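Local coordinates for STING-associated CdnE c-di-GMP synthase (Flavobacteriaceae, PDB 6WT8), which synthesises cyclic di-GMP, probably from GTP and probably as a signal for an associated bacterial STING receptor in CBASS defence, at residues Val131-Thr134 with Glu135-Leu138; Tyr160-Leu163 with Lys164-Val168. All blocks are in the same frame, centred on the assembly; numbering follows the deposited sequence.

Interaction 1 (Val131-Thr134 with Glu135-Leu138); sequences VLKT and EEIL
With CG beside its own backbone N and anti to its carbonyl carbon (chi1 -67°), and the chain extended from there, Glu136 folds its carboxylate back, within the first turn of helix 134-146, onto the amide of Lys133. This is a helix N-terminus: Lys133 is the N-cap residue, and Glu136 supplies the glutamate half of a capping box, which the lysine side chain, lacking an acceptor, cannot complete. The bond from Lys133 N to Glu136 OE1 is 2.9 Å long, its N-H...O angle is 150°, and it meets the oxygen on the anti side, 34° out of the carboxylate plane. The Leu132 side chain crosses that of Glu136 at about a right angle, its CD2 lying 3.6 Å from Glu136 OE1. The lysine chain bends at chi3, which lays CE 3.6 Å from Glu136 OE2; NZ stops 4.4 Å from that oxygen, beyond a salt bridge, and a water joins the two through weak bonds. With an alanine in place of Glu136, the Lys133 amide would probably lose its side-chain acceptor and the lysine tail the carboxylate near it. Outside the turn, Lys210 of helix 206-211 touches both Leu132 and Glu136. Leu132 and Ile137, on either side of the N-cap, form a hydrophobic staple, with Leu132 CB 3.6 Å from Ile137 CG1. The helix's regular bonding starts here: Ile137 N donates to Lys133 O at 3.0 Å, and Ile137 CG1 sits 3.3 Å from that same oxygen.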
loop_
_atom_site.group_PDB
_atom_site.type_symbol
_atom_site.label_atom_id
_atom_site.label_comp_id
_atom_site.label_asym_id
_atom_site.label_seq_id
_atom_site.Cartn_x
_atom_site.Cartn_y
_atom_site.Cartn_z
ATOM N N VAL A 131 -16.921 -9.078 27.339
ATOM C CA VAL A 131 -17.099 -8.677 25.950
ATOM C C VAL A 131 -16.214 -9.487 25.021
ATOM O O VAL A 131 -16.184 -9.215 23.824
ATOM C CB VAL A 131 -16.812 -7.171 25.757
ATOM C CG1 VAL A 131 -17.808 -6.321 26.575
ATOM C CG2 VAL A 131 -15.356 -6.809 26.148
ATOM N N LEU A 132 -15.444 -10.421 25.557
ATOM C CA LEU A 132 -14.437 -11.121 24.750
ATOM C C LEU A 132 -14.933 -12.512 24.364
ATOM O O LEU A 132 -15.504 -13.224 25.193
ATOM C CB LEU A 132 -13.132 -11.255 25.516
ATOM C CG LEU A 132 -12.412 -9.942 25.808
ATOM C CD1 LEU A 132 -11.093 -10.242 26.502
ATOM C CD2 LEU A 132 -12.219 -9.180 24.536
ATOM N N LYS A 133 -14.710 -12.894 23.106
ATOM C CA LYS A 133 -14.922 -14.284 22.727
ATOM C C LYS A 133 -13.941 -15.177 23.479
ATOM O O LYS A 133 -12.856 -14.740 23.881
ATOM C CB LYS A 133 -14.763 -14.420 21.208
ATOM C CG LYS A 133 -15.791 -13.546 20.460
ATOM C CD LYS A 133 -15.749 -13.742 18.942
ATOM C CE LYS A 133 -14.765 -12.781 18.300
ATOM N NZ LYS A 133 -14.752 -12.856 16.794
ATOM N N THR A 134 -14.325 -16.447 23.690
ATOM C CA THR A 134 -13.453 -17.347 24.442
ATOM C C THR A 134 -12.106 -17.522 23.752
ATOM O O THR A 134 -11.078 -17.606 24.424
ATOM C CB THR A 134 -14.117 -18.723 24.686
ATOM O OG1 THR A 134 -14.673 -19.232 23.468
ATOM C CG2 THR A 134 -15.295 -18.589 25.687
ATOM N N GLU A 135 -12.088 -17.552 22.425
ATOM C CA GLU A 135 -10.805 -17.695 21.748
ATOM C C GLU A 135 -9.934 -16.455 21.964
ATOM O O GLU A 135 -8.710 -16.564 22.071
ATOM C CB GLU A 135 -11.033 -17.966 20.261
ATOM C CG GLU A 135 -11.963 -16.999 19.547
ATOM C CD GLU A 135 -13.434 -17.466 19.508
ATOM O OE1 GLU A 135 -13.972 -17.898 20.563
ATOM O OE2 GLU A 135 -14.051 -17.392 18.408
ATOM N N GLU A 136 -10.556 -15.278 22.069
ATOM C CA GLU A 136 -9.767 -14.069 22.307
ATOM C C GLU A 136 -9.195 -14.086 23.713
ATOM O O GLU A 136 -8.051 -13.652 23.939
ATOM C CB GLU A 136 -10.632 -12.826 22.130
ATOM C CG GLU A 136 -11.115 -12.569 20.718
ATOM C CD GLU A 136 -12.108 -11.403 20.654
ATOM O OE1 GLU A 136 -12.936 -11.192 21.592
ATOM O OE2 GLU A 136 -12.136 -10.722 19.632
ATOM N N ILE A 137 -9.988 -14.562 24.674
ATOM C CA ILE A 137 -9.470 -14.677 26.034
ATOM C C ILE A 137 -8.268 -15.603 26.077
ATOM O O ILE A 137 -7.227 -15.280 26.658
ATOM C CB ILE A 137 -10.563 -15.176 26.987
ATOM C CG1 ILE A 137 -11.765 -14.209 26.984
ATOM C CG2 ILE A 137 -9.949 -15.381 28.361
ATOM C CD1 ILE A 137 -13.020 -14.740 27.702
ATOM N N LEU A 138 -8.373 -16.753 25.415
ATOM C CA LEU A 138 -7.264 -17.702 25.457
ATOM C C LEU A 138 -6.012 -17.131 24.791
ATOM O O LEU A 138 -4.891 -17.312 25.291
ATOM C CB LEU A 138 -7.695 -18.999 24.790
ATOM C CG LEU A 138 -8.751 -19.679 25.680
ATOM C CD1 LEU A 138 -9.364 -20.914 25.024
ATOM C CD2 LEU A 138 -8.213 -20.000 27.087
HETATM O O HOH W 1 -11.523 -12.637 16.774
#

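Interaction 2 (Tyr160-Leu163 with Lys164-Val168); sequences YVRL and KSELV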
loop_
_atom_site.group_PDB
_atom_site.type_symbol
_atom_site.label_atom_id
_atom_site.label_comp_id
_atom_site.label_asym_id
_atom_site.label_seq_id
_atom_site.Cartn_x
_atom_site.Cartn_y
_atom_site.Cartn_z
ATOM N N TYR A 160 22.844 -2.999 16.333
ATOM C CA TYR A 160 23.712 -4.073 15.870
ATOM C C TYR A 160 23.276 -4.606 14.519
ATOM O O TYR A 160 24.106 -4.771 13.612
ATOM C CB TYR A 160 23.696 -5.175 16.929
ATOM C CG TYR A 160 24.391 -6.420 16.539
ATOM C CD1 TYR A 160 25.756 -6.443 16.259
ATOM C CD2 TYR A 160 23.680 -7.617 16.468
ATOM C CE1 TYR A 160 26.375 -7.607 15.905
ATOM C CE2 TYR A 160 24.291 -8.785 16.128
ATOM C CZ TYR A 160 25.630 -8.793 15.840
ATOM O OH TYR A 160 26.236 -9.972 15.506
ATOM N N VAL A 161 21.980 -4.935 14.382
ATOM C CA VAL A 161 21.507 -5.470 13.106
ATOM C C VAL A 161 21.668 -4.437 11.993
ATOM O O VAL A 161 22.125 -4.764 10.884
ATOM C CB VAL A 161 20.050 -5.937 13.253
ATOM C CG1 VAL A 161 19.436 -6.204 11.884
ATOM C CG2 VAL A 161 20.003 -7.219 14.082
ATOM N N ARG A 162 21.374 -3.159 12.277
ATOM C CA ARG A 162 21.602 -2.129 11.254
ATOM C C ARG A 162 23.059 -2.074 10.801
ATOM O O ARG A 162 23.340 -2.048 9.602
ATOM C CB ARG A 162 21.141 -0.774 11.779
ATOM C CG ARG A 162 21.588 0.467 10.906
ATOM C CD ARG A 162 20.926 0.456 9.533
ATOM N NE ARG A 162 21.577 1.457 8.660
ATOM C CZ ARG A 162 20.993 2.516 8.085
ATOM N NH1 ARG A 162 19.692 2.739 8.247
ATOM N NH2 ARG A 162 21.713 3.304 7.314
ATOM N N LEU A 163 23.989 -2.033 11.749
ATOM C CA LEU A 163 25.403 -1.888 11.366
ATOM C C LEU A 163 25.938 -3.164 10.736
ATOM O O LEU A 163 26.720 -3.103 9.763
ATOM C CB LEU A 163 26.261 -1.473 12.591
ATOM C CG LEU A 163 25.875 -0.094 13.162
ATOM C CD1 LEU A 163 26.711 0.186 14.399
ATOM C CD2 LEU A 163 26.128 0.990 12.131
ATOM N N LYS A 164 25.525 -4.321 11.257
ATOM C CA LYS A 164 25.956 -5.575 10.660
ATOM C C LYS A 164 25.455 -5.693 9.225
ATOM O O LYS A 164 26.193 -6.137 8.332
ATOM C CB LYS A 164 25.459 -6.722 11.520
ATOM C CG LYS A 164 25.970 -8.094 11.128
ATOM C CD LYS A 164 25.543 -9.002 12.288
ATOM C CE LYS A 164 26.179 -10.384 12.226
ATOM N NZ LYS A 164 27.635 -10.302 12.552
ATOM N N SER A 165 24.228 -5.231 8.992
ATOM C CA SER A 165 23.694 -5.231 7.629
ATOM C C SER A 165 24.458 -4.304 6.707
ATOM O O SER A 165 24.687 -4.632 5.526
ATOM C CB SER A 165 22.208 -4.796 7.694
ATOM O OG SER A 165 21.450 -5.743 8.410
ATOM N N GLU A 166 24.848 -3.108 7.191
ATOM C CA GLU A 166 25.662 -2.222 6.347
ATOM C C GLU A 166 26.946 -2.923 5.915
ATOM O O GLU A 166 27.347 -2.855 4.745
ATOM C CB GLU A 166 26.036 -0.943 7.089
ATOM C CG GLU A 166 24.834 -0.093 7.433
ATOM C CD GLU A 166 25.235 1.180 8.138
ATOM O OE1 GLU A 166 26.456 1.408 8.381
ATOM O OE2 GLU A 166 24.316 1.954 8.476
ATOM N N LEU A 167 27.602 -3.623 6.865
ATOM C CA LEU A 167 28.856 -4.300 6.550
ATOM C C LEU A 167 28.651 -5.432 5.553
ATOM O O LEU A 167 29.422 -5.554 4.589
ATOM C CB LEU A 167 29.482 -4.847 7.853
ATOM C CG LEU A 167 29.913 -3.715 8.778
ATOM C CD1 LEU A 167 30.249 -4.336 10.175
ATOM C CD2 LEU A 167 31.111 -2.950 8.290
ATOM N N VAL A 168 27.647 -6.285 5.788
ATOM C CA VAL A 168 27.412 -7.415 4.884
ATOM C C VAL A 168 27.037 -6.923 3.498
ATOM O O VAL A 168 27.562 -7.403 2.481
ATOM C CB VAL A 168 26.310 -8.306 5.471
ATOM C CG1 VAL A 168 25.824 -9.312 4.411
ATOM C CG2 VAL A 168 26.860 -9.009 6.637
HETATM O O HOH W 2 28.643 -0.652 9.748
#
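Tyr160 starts this middle part of helix 154-172 by lying side by side with Lys164, one turn on, both side chains pointing the same way. Lys164 CD comes obliquely to the ring, 3.6 Å from Tyr160 CZ, and a bend at chi4 (71°) turns NZ to the phenol, where it gives a weak hydrogen bond to Tyr160 OH. Next, Val161 O is gripped twice by one residue: Ser165 N donates to it in the usual i to i+4 helical bond, while Ser165 OG donates at 2.7 Å, the two coming from opposite faces of the carbonyl plane. The same OG also bonds Gln109 in strand 106-112, tying the helix to the mixed sheet.

Arg162 and Glu166 make an i to i+4 salt bridge. Arg162 NE donates to Glu166 OE2 at 2.8 Å, on the oxygen's anti lone pair; NH2 adds a weak bond to that oxygen. The carboxylate sits at the guanidinium edge, though the two planes are 65° apart. Glu166 OE2 has a stronger partner in Lys224, so the buried carboxylate is shared by two positive groups, which would probably favour its ionised form, while Arg162 NH2 also bonds Lys180 O. Last comes Leu163, whose side chain runs alongside Glu166, CD2 lying 3.8 Å from Glu166 OE1; a water donates to Leu163 O at 3.1 Å and, weakly, to Glu166 OE1.

How the interactions relate
Interaction 1 comes first along the chain and closes before interaction 2 opens. They sit on two successive helices, 134-146 and 154-172, yet their centres are 41 Å apart and their nearest atoms about 29 Å, so neither touches the other. Residues 131-138 mark a helix start on the surface, next to helix 206-211. Residues 160-168 lie within a helix that packs against helix 60-81 and strand 184-189, so that one side is largely buried against helix 60-81 and the sheet, and the other is more open to solvent. One contact caps the start of a surface helix, the other joins a helix to the body of the fold.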